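Local coordinates for secreted protein ASP-2 (Necator americanus, PDB 1U53) that is a secreted hookworm antigen of the pathogenesis-related-1 (CAP) family, studied as a vaccine candidate, whose molecular activity is not settled, at residues Asn10-Glu15 / Gly147-Ala152; Gln18-Met23 / Gln103-Trp108; Gly34-Gly39 / Gly110-Lys115; Ala47-Thr52 / Val139-Val144; Asn86-Ser91 / Cys157-Gln162. All blocks are in the same frame, centred on the assembly; numbering follows the deposited sequence.

Contact 1: Asn10-Glu15 / Gly147-Ala152; sequences NGMSEE and GCYVEA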
# COMPACT_ATOMS: atom_id res chain seq x y z
N ASN A 10 -4.78 0.52 -21.10
CA ASN A 10 -3.41 -0.00 -21.17
C ASN A 10 -3.24 -1.45 -20.66
O ASN A 10 -2.09 -1.90 -20.45
CB ASN A 10 -2.46 0.93 -20.38
CG ASN A 10 -2.80 0.95 -18.89
OD1 ASN A 10 -3.62 0.16 -18.45
ND2 ASN A 10 -2.16 1.86 -18.11
N GLY A 11 -4.36 -2.16 -20.50
CA GLY A 11 -4.32 -3.57 -20.04
C GLY A 11 -4.69 -3.72 -18.58
O GLY A 11 -5.00 -4.81 -18.12
N MET A 12 -4.65 -2.63 -17.85
CA MET A 12 -5.08 -2.66 -16.46
C MET A 12 -6.60 -2.44 -16.45
O MET A 12 -7.09 -1.59 -17.18
CB MET A 12 -4.36 -1.52 -15.74
CG MET A 12 -4.58 -1.50 -14.31
SD MET A 12 -4.14 -3.06 -13.45
CE MET A 12 -4.53 -2.41 -11.83
N SER A 13 -7.36 -3.20 -15.66
CA SER A 13 -8.80 -3.00 -15.71
C SER A 13 -9.27 -2.01 -14.65
O SER A 13 -8.64 -1.89 -13.58
CB SER A 13 -9.52 -4.35 -15.48
OG SER A 13 -9.25 -4.83 -14.16
N GLU A 14 -10.37 -1.31 -14.94
CA GLU A 14 -10.94 -0.39 -13.97
C GLU A 14 -11.31 -1.13 -12.68
O GLU A 14 -11.17 -0.59 -11.58
CB GLU A 14 -12.14 0.37 -14.53
CG GLU A 14 -12.45 1.66 -13.79
CD GLU A 14 -11.31 2.71 -13.80
OE1 GLU A 14 -10.46 2.72 -14.71
OE2 GLU A 14 -11.27 3.54 -12.88
N GLU A 15 -11.77 -2.37 -12.81
CA GLU A 15 -12.12 -3.19 -11.62
C GLU A 15 -10.90 -3.40 -10.72
O GLU A 15 -10.98 -3.32 -9.49
CB GLU A 15 -12.66 -4.53 -12.06
CG GLU A 15 -14.00 -4.49 -12.80
CD GLU A 15 -13.94 -4.04 -14.29
OE1 GLU A 15 -12.86 -3.96 -14.92
OE2 GLU A 15 -15.03 -3.80 -14.86
N GLY A 147 -0.72 3.85 -7.45
CA GLY A 147 -0.96 3.46 -8.86
C GLY A 147 -0.36 2.07 -9.00
O GLY A 147 0.75 1.85 -8.54
N CYS A 148 -1.09 1.13 -9.62
CA CYS A 148 -0.58 -0.23 -9.72
C CYS A 148 -0.77 -0.81 -11.10
O CYS A 148 -1.58 -0.33 -11.87
CB CYS A 148 -1.36 -1.12 -8.72
SG CYS A 148 -1.49 -0.45 -7.04
N TYR A 149 -0.09 -1.92 -11.35
CA TYR A 149 -0.31 -2.64 -12.61
C TYR A 149 -0.15 -4.13 -12.36
O TYR A 149 0.72 -4.54 -11.58
CB TYR A 149 0.68 -2.15 -13.67
CG TYR A 149 0.31 -2.55 -15.09
CD1 TYR A 149 -0.52 -1.73 -15.86
CD2 TYR A 149 0.76 -3.75 -15.64
CE1 TYR A 149 -0.89 -2.13 -17.13
CE2 TYR A 149 0.40 -4.14 -16.90
CZ TYR A 149 -0.42 -3.33 -17.65
OH TYR A 149 -0.76 -3.70 -18.95
N VAL A 150 -0.98 -4.93 -13.04
CA VAL A 150 -0.95 -6.40 -12.98
C VAL A 150 -0.67 -6.89 -14.37
O VAL A 150 -1.40 -6.53 -15.34
CB VAL A 150 -2.29 -6.99 -12.54
CG1 VAL A 150 -2.23 -8.52 -12.49
CG2 VAL A 150 -2.72 -6.38 -11.17
N GLU A 151 0.40 -7.67 -14.50
CA GLU A 151 0.82 -8.21 -15.79
C GLU A 151 0.75 -9.71 -15.79
O GLU A 151 1.27 -10.36 -14.89
CB GLU A 151 2.26 -7.78 -16.08
CG GLU A 151 2.83 -8.28 -17.44
CD GLU A 151 2.21 -7.64 -18.68
OE1 GLU A 151 1.23 -6.89 -18.57
OE2 GLU A 151 2.70 -7.96 -19.81
N ALA A 152 0.16 -10.28 -16.85
CA ALA A 152 0.17 -11.73 -17.00
C ALA A 152 1.40 -12.10 -17.76
O ALA A 152 1.41 -12.04 -19.00
CB ALA A 152 -1.05 -12.19 -17.78
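Met12 and Tyr149 meet in a Met-aromatic contact in the CAP-domain alpha-beta-alpha sandwich. Here the turn before helix 14-32 packs on strand 145-152. Met12 SD lies 5.0 Å from the centroid of the Tyr149 ring, obliquely placed to it. Met12 CB also touches the ring, 3.8 Å from Tyr149 CE1. Met12 CG is anti to the backbone N (chi1 -174°), and the bend at chi2 turns SD toward the ring and the strand. The methyl CE lies against the strand backbone, 3.6 Å from Cys148 O. The side chains of Asn10 and Tyr149 run past one another in opposing senses, with amide and ring planes 78° apart. The Tyr149 hydroxyl donates to Asn10 O at 2.7 Å, and that oxygen sits at the ring edge, near its plane. Lys68 NZ also bonds to this hydroxyl, so two groups hold the ring tip. The turn is shaped by Asn10 OD1, which accepts from Met12 N at 3.0 Å in an Asx turn. The amide's other end, ND2, is bonded to Glu60. Phe20 of helix 14-32 touches both Met12 and Cys148. A weak, bent hydrogen bond closes the contact: Val150 N points to Met12 SD at 3.7 Å, with 141° at the hydrogen.

Contact 2: Gln18-Met23 / Gln103-Trp108; sequences QKFLEM and QASKAW. Unlike the reference sequence in segment 18-23: Met23 (reference Leu).
Phe20 CG is anti to the carbonyl carbon (chi1 -87°), and Ser105 OG takes the matching position on its own residue (chi1 -60°), which directs CG and OG into the space between the two helices. This is packing of two helices in one helical layer of the CAP-domain alpha-beta-alpha sandwich. The segments 18-23 and 103-108 run nearly parallel, at 27°, with axes 10.1 Å apart. No hydrogen bond links them. Ser105 OG lies 3.6 Å from Phe20 CD1, in an oblique approach to the ring. The hydroxyl has its polar partner in its own helix, a hydrogen bond with Ala101 O one turn earlier. It can therefore sit against an apolar ring in a buried place. Met23, where the reference sequence has Leu, also points toward helix 97-109, but the position of its side chain is doubtful. The Phe20 ring also touches Val159 and Cys161 of the sheet, and Trp108 stacks with His134. Phe20 CE1, next to CD1, reaches helix 97-109 at two more points. It comes obliquely to the Trp108 indole, 4.4 Å from Trp108 CZ3. Ala104 CB stands at the ring edge, near its plane, 4.4 Å from Phe20 CE1.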
# COMPACT_ATOMS: atom_id res chain seq x y z
N GLN A 18 -9.94 -0.13 -9.03
CA GLN A 18 -10.85 0.13 -7.92
C GLN A 18 -10.53 -0.77 -6.75
O GLN A 18 -10.53 -0.32 -5.61
CB GLN A 18 -12.30 -0.07 -8.36
CG GLN A 18 -12.72 1.03 -9.33
CD GLN A 18 -14.18 0.91 -9.79
OE1 GLN A 18 -14.80 -0.14 -9.68
NE2 GLN A 18 -14.71 2.00 -10.32
N LYS A 19 -10.21 -2.03 -7.02
CA LYS A 19 -9.92 -2.96 -5.93
C LYS A 19 -8.70 -2.51 -5.17
O LYS A 19 -8.69 -2.47 -3.94
CB LYS A 19 -9.77 -4.39 -6.47
CG LYS A 19 -9.58 -5.46 -5.41
CD LYS A 19 -10.82 -5.54 -4.53
CE LYS A 19 -10.77 -6.66 -3.56
NZ LYS A 19 -11.95 -6.51 -2.62
N PHE A 20 -7.66 -2.13 -5.90
CA PHE A 20 -6.43 -1.67 -5.22
C PHE A 20 -6.70 -0.46 -4.34
O PHE A 20 -6.34 -0.44 -3.18
CB PHE A 20 -5.34 -1.29 -6.24
CG PHE A 20 -4.49 -2.44 -6.68
CD1 PHE A 20 -3.74 -3.18 -5.75
CD2 PHE A 20 -4.43 -2.80 -8.01
CE1 PHE A 20 -2.92 -4.29 -6.19
CE2 PHE A 20 -3.60 -3.88 -8.44
CZ PHE A 20 -2.87 -4.61 -7.52
N LEU A 21 -7.38 0.56 -4.88
CA LEU A 21 -7.59 1.76 -4.11
C LEU A 21 -8.54 1.50 -2.91
O LEU A 21 -8.25 1.91 -1.77
CB LEU A 21 -8.20 2.86 -5.01
CG LEU A 21 -8.33 4.19 -4.27
CD1 LEU A 21 -6.94 4.82 -3.90
CD2 LEU A 21 -9.16 5.15 -5.08
N GLU A 22 -9.64 0.80 -3.14
CA GLU A 22 -10.58 0.54 -2.02
C GLU A 22 -9.96 -0.29 -0.90
O GLU A 22 -10.15 0.04 0.29
CB GLU A 22 -11.83 -0.15 -2.56
CG GLU A 22 -12.58 0.84 -3.44
CD GLU A 22 -13.73 0.24 -4.14
OE1 GLU A 22 -14.07 -0.92 -3.82
OE2 GLU A 22 -14.28 0.94 -5.04
N MET A 23 -9.23 -1.34 -1.27
CA MET A 23 -8.53 -2.19 -0.31
C MET A 23 -7.51 -1.38 0.45
O MET A 23 -7.37 -1.49 1.65
CB MET A 23 -7.75 -3.31 -0.99
CG MET A 23 -8.55 -4.27 -1.67
SD MET A 23 -8.60 -5.90 -0.92
CE MET A 23 -7.40 -6.22 0.26
N GLN A 103 -5.32 -10.35 -3.85
CA GLN A 103 -4.32 -11.24 -3.23
C GLN A 103 -3.07 -10.49 -2.83
O GLN A 103 -2.47 -10.73 -1.77
CB GLN A 103 -3.95 -12.35 -4.20
CG GLN A 103 -5.09 -13.28 -4.48
CD GLN A 103 -4.60 -14.66 -4.96
OE1 GLN A 103 -3.41 -14.85 -5.28
NE2 GLN A 103 -5.53 -15.63 -5.02
N ALA A 104 -2.64 -9.56 -3.69
CA ALA A 104 -1.42 -8.80 -3.38
C ALA A 104 -1.62 -7.94 -2.16
O ALA A 104 -0.78 -7.89 -1.25
CB ALA A 104 -1.03 -7.92 -4.55
N SER A 105 -2.78 -7.29 -2.10
CA SER A 105 -3.03 -6.34 -1.01
C SER A 105 -3.13 -7.12 0.28
O SER A 105 -2.61 -6.68 1.30
CB SER A 105 -4.32 -5.55 -1.29
OG SER A 105 -4.22 -4.80 -2.53
N LYS A 106 -3.77 -8.30 0.26
CA LYS A 106 -3.83 -9.15 1.47
C LYS A 106 -2.44 -9.63 1.90
O LYS A 106 -2.16 -9.68 3.09
CB LYS A 106 -4.72 -10.38 1.24
CG LYS A 106 -6.20 -10.06 1.11
CD LYS A 106 -6.89 -11.37 0.73
CE LYS A 106 -8.34 -11.41 1.03
NZ LYS A 106 -8.91 -12.74 0.56
N ALA A 107 -1.58 -10.03 0.95
CA ALA A 107 -0.24 -10.57 1.29
C ALA A 107 0.62 -9.49 1.93
O ALA A 107 1.40 -9.75 2.85
CB ALA A 107 0.46 -11.09 0.02
N TRP A 108 0.51 -8.29 1.38
CA TRP A 108 1.29 -7.16 1.91
C TRP A 108 0.80 -6.80 3.30
O TRP A 108 1.59 -6.64 4.24
CB TRP A 108 1.20 -5.94 1.00
CG TRP A 108 1.82 -6.19 -0.38
CD1 TRP A 108 2.85 -7.04 -0.70
CD2 TRP A 108 1.44 -5.54 -1.60
NE1 TRP A 108 3.10 -6.99 -2.07
CE2 TRP A 108 2.23 -6.09 -2.63
CE3 TRP A 108 0.45 -4.57 -1.93
CZ2 TRP A 108 2.13 -5.66 -3.95
CZ3 TRP A 108 0.34 -4.16 -3.25
CH2 TRP A 108 1.17 -4.74 -4.26

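Contact 3: Gly34-Gly39 / Gly110-Lys115; sequences GQAKDG and GELAEK
Gly39 and Ala113 bring the two backbones to 4.3 Å, CA to CA, where an irregular loop after helix 14-32 runs against the short helix 111-115. The closeness is fixed by one bond between main chains. Gly39 N donates to Leu112 O at 2.9 Å, and the bond is nearly straight, 169° at the hydrogen. Gly39 CA also lies 3.2 Å from Ala113 O. A CB on this residue would point at the helix and run into that oxygen, so the absence of a side chain suits the close approach.

Leu112 carries the side-chain packing. Its CG is anti to the backbone N (chi1 171°) and lies 3.3 Å from Lys37 O. The two methyls then divide. CD2 meets Ala36 CB at 3.7 Å, while CD1 lies 3.5 Å from Asp38 CG. Asp38 and Leu112 cross at about a right angle. The carboxylate is buried, but its oxygens are well supplied: OD1 accepts from the backbone N of Ala40 and Val117, and OD2 from that of Gly118. Lys37 NZ turns back to Asp38 O at 2.9 Å and also bonds to Gly42 O.

This contact joins the loop after helix 14-32 to helix 111-115 in the CAP domain. Three backbone N-H groups gather round the Asp38 carboxylate, which would be expected to favour its charged form despite the apolar methyl beside it.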
# COMPACT_ATOMS: atom_id res chain seq x y z
N GLY A 34 -8.01 1.53 15.07
CA GLY A 34 -7.57 0.60 16.10
C GLY A 34 -8.08 -0.82 15.99
O GLY A 34 -8.12 -1.54 16.99
N GLN A 35 -8.48 -1.20 14.78
CA GLN A 35 -9.22 -2.45 14.57
C GLN A 35 -8.34 -3.55 13.96
O GLN A 35 -8.82 -4.65 13.74
CB GLN A 35 -10.37 -2.21 13.60
CG GLN A 35 -11.40 -1.22 14.12
CD GLN A 35 -12.54 -1.07 13.15
OE1 GLN A 35 -12.45 -1.53 12.04
NE2 GLN A 35 -13.59 -0.40 13.55
N ALA A 36 -7.06 -3.26 13.71
CA ALA A 36 -6.19 -4.24 13.04
C ALA A 36 -5.32 -5.04 13.97
O ALA A 36 -4.47 -4.46 14.68
CB ALA A 36 -5.26 -3.51 12.00
N LYS A 37 -5.47 -6.37 13.96
CA LYS A 37 -4.66 -7.23 14.84
C LYS A 37 -3.18 -7.14 14.51
O LYS A 37 -2.79 -7.15 13.33
CB LYS A 37 -5.13 -8.68 14.73
CG LYS A 37 -4.51 -9.56 15.81
CD LYS A 37 -4.95 -9.06 17.20
CE LYS A 37 -4.37 -9.89 18.37
NZ LYS A 37 -2.90 -9.75 18.58
N ASP A 38 -2.34 -7.06 15.54
CA ASP A 38 -0.91 -6.98 15.35
C ASP A 38 -0.30 -8.26 15.94
O ASP A 38 -0.66 -8.66 17.07
CB ASP A 38 -0.44 -5.74 16.13
CG ASP A 38 1.03 -5.41 15.96
OD1 ASP A 38 1.83 -6.32 15.66
OD2 ASP A 38 1.38 -4.23 16.16
N GLY A 39 0.53 -8.96 15.16
CA GLY A 39 1.18 -10.20 15.66
C GLY A 39 2.08 -9.97 16.86
O GLY A 39 2.39 -10.95 17.57
N GLY A 110 -0.84 -8.50 5.32
CA GLY A 110 -0.79 -9.62 6.27
C GLY A 110 0.48 -9.69 7.11
O GLY A 110 0.48 -10.37 8.13
N GLU A 111 1.51 -8.93 6.71
CA GLU A 111 2.77 -8.80 7.49
C GLU A 111 2.49 -8.33 8.92
O GLU A 111 3.19 -8.74 9.85
CB GLU A 111 3.73 -7.86 6.74
CG GLU A 111 4.19 -8.54 5.45
CD GLU A 111 5.12 -7.72 4.61
OE1 GLU A 111 5.22 -6.49 4.86
OE2 GLU A 111 5.76 -8.33 3.69
N LEU A 112 1.48 -7.46 9.11
CA LEU A 112 1.22 -6.93 10.47
C LEU A 112 0.79 -8.09 11.38
O LEU A 112 1.36 -8.27 12.45
CB LEU A 112 0.10 -5.87 10.41
CG LEU A 112 -0.43 -5.39 11.78
CD1 LEU A 112 0.67 -4.69 12.60
CD2 LEU A 112 -1.67 -4.47 11.52
N ALA A 113 -0.18 -8.88 10.94
CA ALA A 113 -0.67 -10.00 11.78
C ALA A 113 0.32 -11.14 11.90
O ALA A 113 0.41 -11.77 12.97
CB ALA A 113 -1.98 -10.53 11.24
N GLU A 114 1.02 -11.46 10.82
CA GLU A 114 1.97 -12.59 10.88
C GLU A 114 3.30 -12.33 11.55
O GLU A 114 3.77 -13.19 12.34
CB GLU A 114 2.24 -13.15 9.49
CG GLU A 114 3.05 -14.46 9.56
CD GLU A 114 3.57 -14.95 8.21
OE1 GLU A 114 3.18 -14.38 7.16
OE2 GLU A 114 4.38 -15.92 8.20
N LYS A 115 3.95 -11.21 11.21
CA LYS A 115 5.28 -10.88 11.71
C LYS A 115 5.23 -9.96 12.93
O LYS A 115 6.17 -10.00 13.75
CB LYS A 115 6.14 -10.23 10.63
CG LYS A 115 6.21 -11.11 9.34
CD LYS A 115 6.56 -12.54 9.65
CE LYS A 115 7.17 -13.26 8.43
NZ LYS A 115 7.32 -14.73 8.69

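Contact 4: Ala47-Thr52 / Val139-Val144; sequences AAKMKT and VWQETV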
# COMPACT_ATOMS: atom_id res chain seq x y z
N ALA A 47 -4.48 5.89 14.72
CA ALA A 47 -3.71 6.86 13.94
C ALA A 47 -4.46 8.17 14.03
O ALA A 47 -5.68 8.20 13.74
CB ALA A 47 -3.60 6.42 12.49
N ALA A 48 -3.73 9.26 14.30
CA ALA A 48 -4.37 10.57 14.53
C ALA A 48 -4.73 11.30 13.23
O ALA A 48 -5.56 12.22 13.26
CB ALA A 48 -3.42 11.48 15.34
N LYS A 49 -4.08 10.94 12.13
CA LYS A 49 -4.26 11.66 10.85
C LYS A 49 -3.87 10.79 9.66
O LYS A 49 -3.02 11.17 8.80
CB LYS A 49 -3.50 12.99 10.84
CG LYS A 49 -2.00 12.91 11.07
CD LYS A 49 -1.38 14.35 11.09
CE LYS A 49 -1.53 15.03 9.73
NZ LYS A 49 -0.82 16.41 9.74
N MET A 50 -4.46 9.59 9.61
CA MET A 50 -4.17 8.71 8.48
C MET A 50 -4.86 9.25 7.22
O MET A 50 -6.10 9.43 7.19
CB MET A 50 -4.71 7.31 8.82
CG MET A 50 -4.50 6.29 7.74
SD MET A 50 -2.77 5.80 7.50
CE MET A 50 -2.47 4.78 8.95
N LYS A 51 -4.08 9.49 6.17
CA LYS A 51 -4.63 10.18 5.01
C LYS A 51 -5.27 9.18 4.04
O LYS A 51 -4.79 8.05 3.88
CB LYS A 51 -3.54 11.03 4.34
CG LYS A 51 -2.85 12.00 5.34
CD LYS A 51 -2.07 13.10 4.59
CE LYS A 51 -1.63 14.25 5.57
NZ LYS A 51 -0.69 15.14 4.83
N THR A 52 -6.35 9.64 3.42
CA THR A 52 -6.96 8.90 2.30
C THR A 52 -6.04 8.93 1.07
O THR A 52 -5.49 10.00 0.71
CB THR A 52 -8.31 9.57 1.93
OG1 THR A 52 -9.17 9.58 3.07
CG2 THR A 52 -9.03 8.76 0.89
N VAL A 139 0.29 1.48 4.82
CA VAL A 139 -0.32 2.38 5.81
C VAL A 139 0.54 3.59 6.19
O VAL A 139 0.34 4.18 7.25
CB VAL A 139 -0.75 1.61 7.10
CG1 VAL A 139 -1.75 0.43 6.74
CG2 VAL A 139 0.48 1.05 7.87
N TRP A 140 1.50 3.96 5.32
CA TRP A 140 2.33 5.13 5.57
C TRP A 140 1.47 6.40 5.51
O TRP A 140 0.81 6.67 4.51
CB TRP A 140 3.43 5.18 4.51
CG TRP A 140 4.57 6.08 4.90
CD1 TRP A 140 4.79 7.37 4.52
CD2 TRP A 140 5.68 5.71 5.73
NE1 TRP A 140 6.00 7.83 5.06
CE2 TRP A 140 6.53 6.84 5.84
CE3 TRP A 140 6.01 4.54 6.42
CZ2 TRP A 140 7.71 6.80 6.60
CZ3 TRP A 140 7.16 4.50 7.18
CH2 TRP A 140 8.00 5.64 7.27
N GLN A 141 1.46 7.16 6.60
CA GLN A 141 0.49 8.24 6.77
C GLN A 141 0.54 9.20 5.61
O GLN A 141 -0.51 9.62 5.11
CB GLN A 141 0.80 8.95 8.08
CG GLN A 141 0.11 10.29 8.21
CD GLN A 141 0.54 10.94 9.48
OE1 GLN A 141 0.31 10.40 10.53
NE2 GLN A 141 1.17 12.10 9.39
N GLU A 142 1.76 9.59 5.23
CA GLU A 142 1.93 10.67 4.28
C GLU A 142 1.83 10.24 2.82
O GLU A 142 1.79 11.09 1.91
CB GLU A 142 3.22 11.43 4.58
CG GLU A 142 3.13 12.13 5.95
CD GLU A 142 2.12 13.23 5.95
OE1 GLU A 142 1.93 13.86 4.88
OE2 GLU A 142 1.51 13.51 7.01
N THR A 143 1.69 8.93 2.59
CA THR A 143 1.56 8.46 1.21
C THR A 143 0.11 8.61 0.81
O THR A 143 -0.78 8.04 1.46
CB THR A 143 1.97 7.00 1.13
OG1 THR A 143 3.38 6.91 1.31
CG2 THR A 143 1.60 6.45 -0.27
N VAL A 144 -0.17 9.40 -0.24
CA VAL A 144 -1.54 9.71 -0.61
C VAL A 144 -1.86 9.45 -2.10
O VAL A 144 -2.96 9.73 -2.54
CB VAL A 144 -1.90 11.17 -0.26
CG1 VAL A 144 -1.84 11.35 1.24
CG2 VAL A 144 -0.92 12.10 -0.96
O HOH W 1 -1.83 9.21 11.80
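Lys51 reaches across to the turn 140-143 and Val144 just after it, and each part of its chain has a partner in segment 139-144. Its CB lies 3.5 Å from Val144 CG1. Its CG, anti to the carbonyl carbon (chi1 -54°), rests 3.3 Å from Gln141 O. CD stays near the same valine methyl, at 3.8 Å, and CE comes up to the carboxylate of Glu142. The chain is extended beyond CG, and NZ ends in a salt bridge with Glu142 OE1 at 2.9 Å. It meets that oxygen on the syn side, 22° out of the carboxylate plane. The other oxygen, OE2, offers its anti lone pair to Gln141 NE2 at 2.8 Å. Two bonds thus hold the carboxylate from different sides.

Trp140 to Thr143 form a type I beta turn, between helix 133-138 and strand 145-152 of the CAP domain. It faces the irregular segment 47-52 that leads into strand 54-55. Gln141 also lies against Lys49, whose CG is 3.5 Å from Gln141 OE1. One water accepts from Lys49 N and donates to Gln141 OE1, an oxygen that Glu176 N also bonds. Deeper in, Met50 bends at chi2 and chi3, which carries its methyl CE to 3.3 Å from Val139 O.

Contact 5: Asn86-Ser91 / Cys157-Gln162; sequences NIFMSS and CYVVCQ
Ser90 O accepts from Cys157 N at 2.8 Å. It is the shortest of six backbone bonds between antiparallel strands 84-90 and 157-164 of the central CAP-domain sheet. Cys157 O receives Ser90 N in return. The same paired exchange occurs at Phe88 with Val159 and at Asn86 with Cys161, which makes these the hydrogen-bonded pairs. Ile87-Val160 and Met89-Tyr158 are the non-hydrogen-bonded pairs between them.

On the face of Phe88, Val159 CG2 stands at the edge of the phenyl ring, 3.9 Å from CD2. Ala104 and Trp108 of helix 97-109 lie on the Phe88 side chain, and Trp108 NE1 also bonds to Ile87 O. Asn86 ND2 on this face bonds to Tyr163 OH and His134 O.

The other face holds Ile87, Val160 and Tyr158. Ile87 and Val160 point the same way, side by side, with their CG2 methyls 4.0 Å apart. The Tyr158 ring lies beside Ile87, its CE1 4.1 Å from Ile87 CB. Val160 CG2 lies over one face of this ring, toward the rim. The hydroxyl bonds to Asn66 OD1 and Lys73 N. At the ring edge, Phe88 O lies near the plane, 3.5 Å from Tyr158 CD1.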
# COMPACT_ATOMS: atom_id res chain seq x y z
N ASN A 86 5.67 -1.73 -3.79
CA ASN A 86 5.45 -3.10 -3.25
C ASN A 86 5.28 -4.01 -4.44
O ASN A 86 4.64 -3.65 -5.42
CB ASN A 86 4.14 -3.17 -2.48
CG ASN A 86 4.28 -2.66 -1.05
OD1 ASN A 86 5.40 -2.72 -0.50
ND2 ASN A 86 3.17 -2.26 -0.42
N ILE A 87 5.88 -5.21 -4.37
CA ILE A 87 5.72 -6.13 -5.50
C ILE A 87 5.16 -7.48 -5.01
O ILE A 87 5.29 -7.83 -3.82
CB ILE A 87 7.05 -6.36 -6.28
CG1 ILE A 87 8.11 -7.00 -5.38
CG2 ILE A 87 7.51 -5.04 -6.90
CD1 ILE A 87 9.43 -7.29 -6.14
N PHE A 88 4.48 -8.21 -5.90
CA PHE A 88 3.84 -9.48 -5.52
C PHE A 88 3.78 -10.36 -6.74
O PHE A 88 3.66 -9.86 -7.86
CB PHE A 88 2.39 -9.24 -5.01
CG PHE A 88 1.54 -10.49 -4.86
CD1 PHE A 88 1.57 -11.24 -3.71
CD2 PHE A 88 0.69 -10.88 -5.90
CE1 PHE A 88 0.74 -12.41 -3.58
CE2 PHE A 88 -0.11 -12.05 -5.80
CZ PHE A 88 -0.07 -12.81 -4.61
N MET A 89 3.88 -11.67 -6.54
CA MET A 89 3.65 -12.54 -7.70
C MET A 89 2.90 -13.79 -7.27
O MET A 89 3.01 -14.25 -6.12
CB MET A 89 4.95 -12.94 -8.38
CG MET A 89 5.89 -13.73 -7.46
SD MET A 89 7.35 -14.26 -8.36
CE MET A 89 6.70 -15.67 -9.18
N SER A 90 2.16 -14.34 -8.25
CA SER A 90 1.51 -15.62 -8.11
C SER A 90 1.88 -16.49 -9.30
O SER A 90 2.07 -15.99 -10.38
CB SER A 90 -0.00 -15.40 -8.17
OG SER A 90 -0.69 -16.62 -8.33
N SER A 91 1.93 -17.81 -9.13
CA SER A 91 2.20 -18.68 -10.26
C SER A 91 0.99 -18.85 -11.18
O SER A 91 1.16 -19.43 -12.26
CB SER A 91 2.59 -20.09 -9.75
OG SER A 91 1.42 -20.66 -9.17
N CYS A 157 1.82 -14.21 -12.52
CA CYS A 157 0.98 -13.02 -12.57
C CYS A 157 1.77 -12.05 -11.69
O CYS A 157 2.03 -12.38 -10.53
CB CYS A 157 -0.40 -13.30 -11.96
SG CYS A 157 -1.39 -11.78 -11.83
N TYR A 158 2.21 -10.91 -12.25
CA TYR A 158 3.15 -10.04 -11.55
C TYR A 158 2.48 -8.70 -11.25
O TYR A 158 1.93 -8.05 -12.14
CB TYR A 158 4.41 -9.86 -12.42
CG TYR A 158 5.49 -8.98 -11.85
CD1 TYR A 158 5.80 -9.01 -10.48
CD2 TYR A 158 6.27 -8.19 -12.67
CE1 TYR A 158 6.82 -8.21 -9.94
CE2 TYR A 158 7.27 -7.35 -12.14
CZ TYR A 158 7.55 -7.38 -10.79
OH TYR A 158 8.56 -6.58 -10.28
N VAL A 159 2.48 -8.31 -9.96
CA VAL A 159 1.73 -7.13 -9.50
C VAL A 159 2.73 -6.17 -8.93
O VAL A 159 3.53 -6.53 -8.06
CB VAL A 159 0.77 -7.51 -8.37
CG1 VAL A 159 0.06 -6.30 -7.78
CG2 VAL A 159 -0.26 -8.57 -8.87
N VAL A 160 2.62 -4.93 -9.34
CA VAL A 160 3.44 -3.87 -8.78
C VAL A 160 2.53 -2.72 -8.41
O VAL A 160 1.77 -2.25 -9.24
CB VAL A 160 4.45 -3.39 -9.86
CG1 VAL A 160 5.33 -2.23 -9.35
CG2 VAL A 160 5.36 -4.52 -10.28
N CYS A 161 2.63 -2.24 -7.16
CA CYS A 161 2.02 -0.95 -6.80
C CYS A 161 3.10 0.08 -6.47
O CYS A 161 4.12 -0.28 -5.86
CB CYS A 161 1.15 -1.08 -5.56
SG CYS A 161 -0.45 -1.86 -5.90
N GLN A 162 2.92 1.32 -6.88
CA GLN A 162 3.85 2.36 -6.42
C GLN A 162 3.06 3.41 -5.62
O GLN A 162 1.85 3.50 -5.73
CB GLN A 162 4.67 2.97 -7.57
CG GLN A 162 5.72 1.95 -8.03
CD GLN A 162 6.45 2.31 -9.33
OE1 GLN A 162 6.22 3.37 -9.90
NE2 GLN A 162 7.37 1.42 -9.78

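How the contacts relate
From the N terminus, contact 1 closes the widest loop, joining the turn before helix 14-32 to strand 145-152. Contacts 2, 3 and 4 are nested inside it. They pair helix 14-32 with helix 97-109, the following loop with helix 111-115, and segment 47-52 with the turn before strand 145-152. Contacts 2, 3 and 4 cross one another along the chain. Contact 5 links strands 84-90 and 157-164 and crosses all the others. Phe20 of contact 2 touches both contact 1 and contact 5, and the Cys148-Cys161 disulfide joins contacts 1 and 5. Contacts 3 and 4 lie across the chain's centre from contact 1.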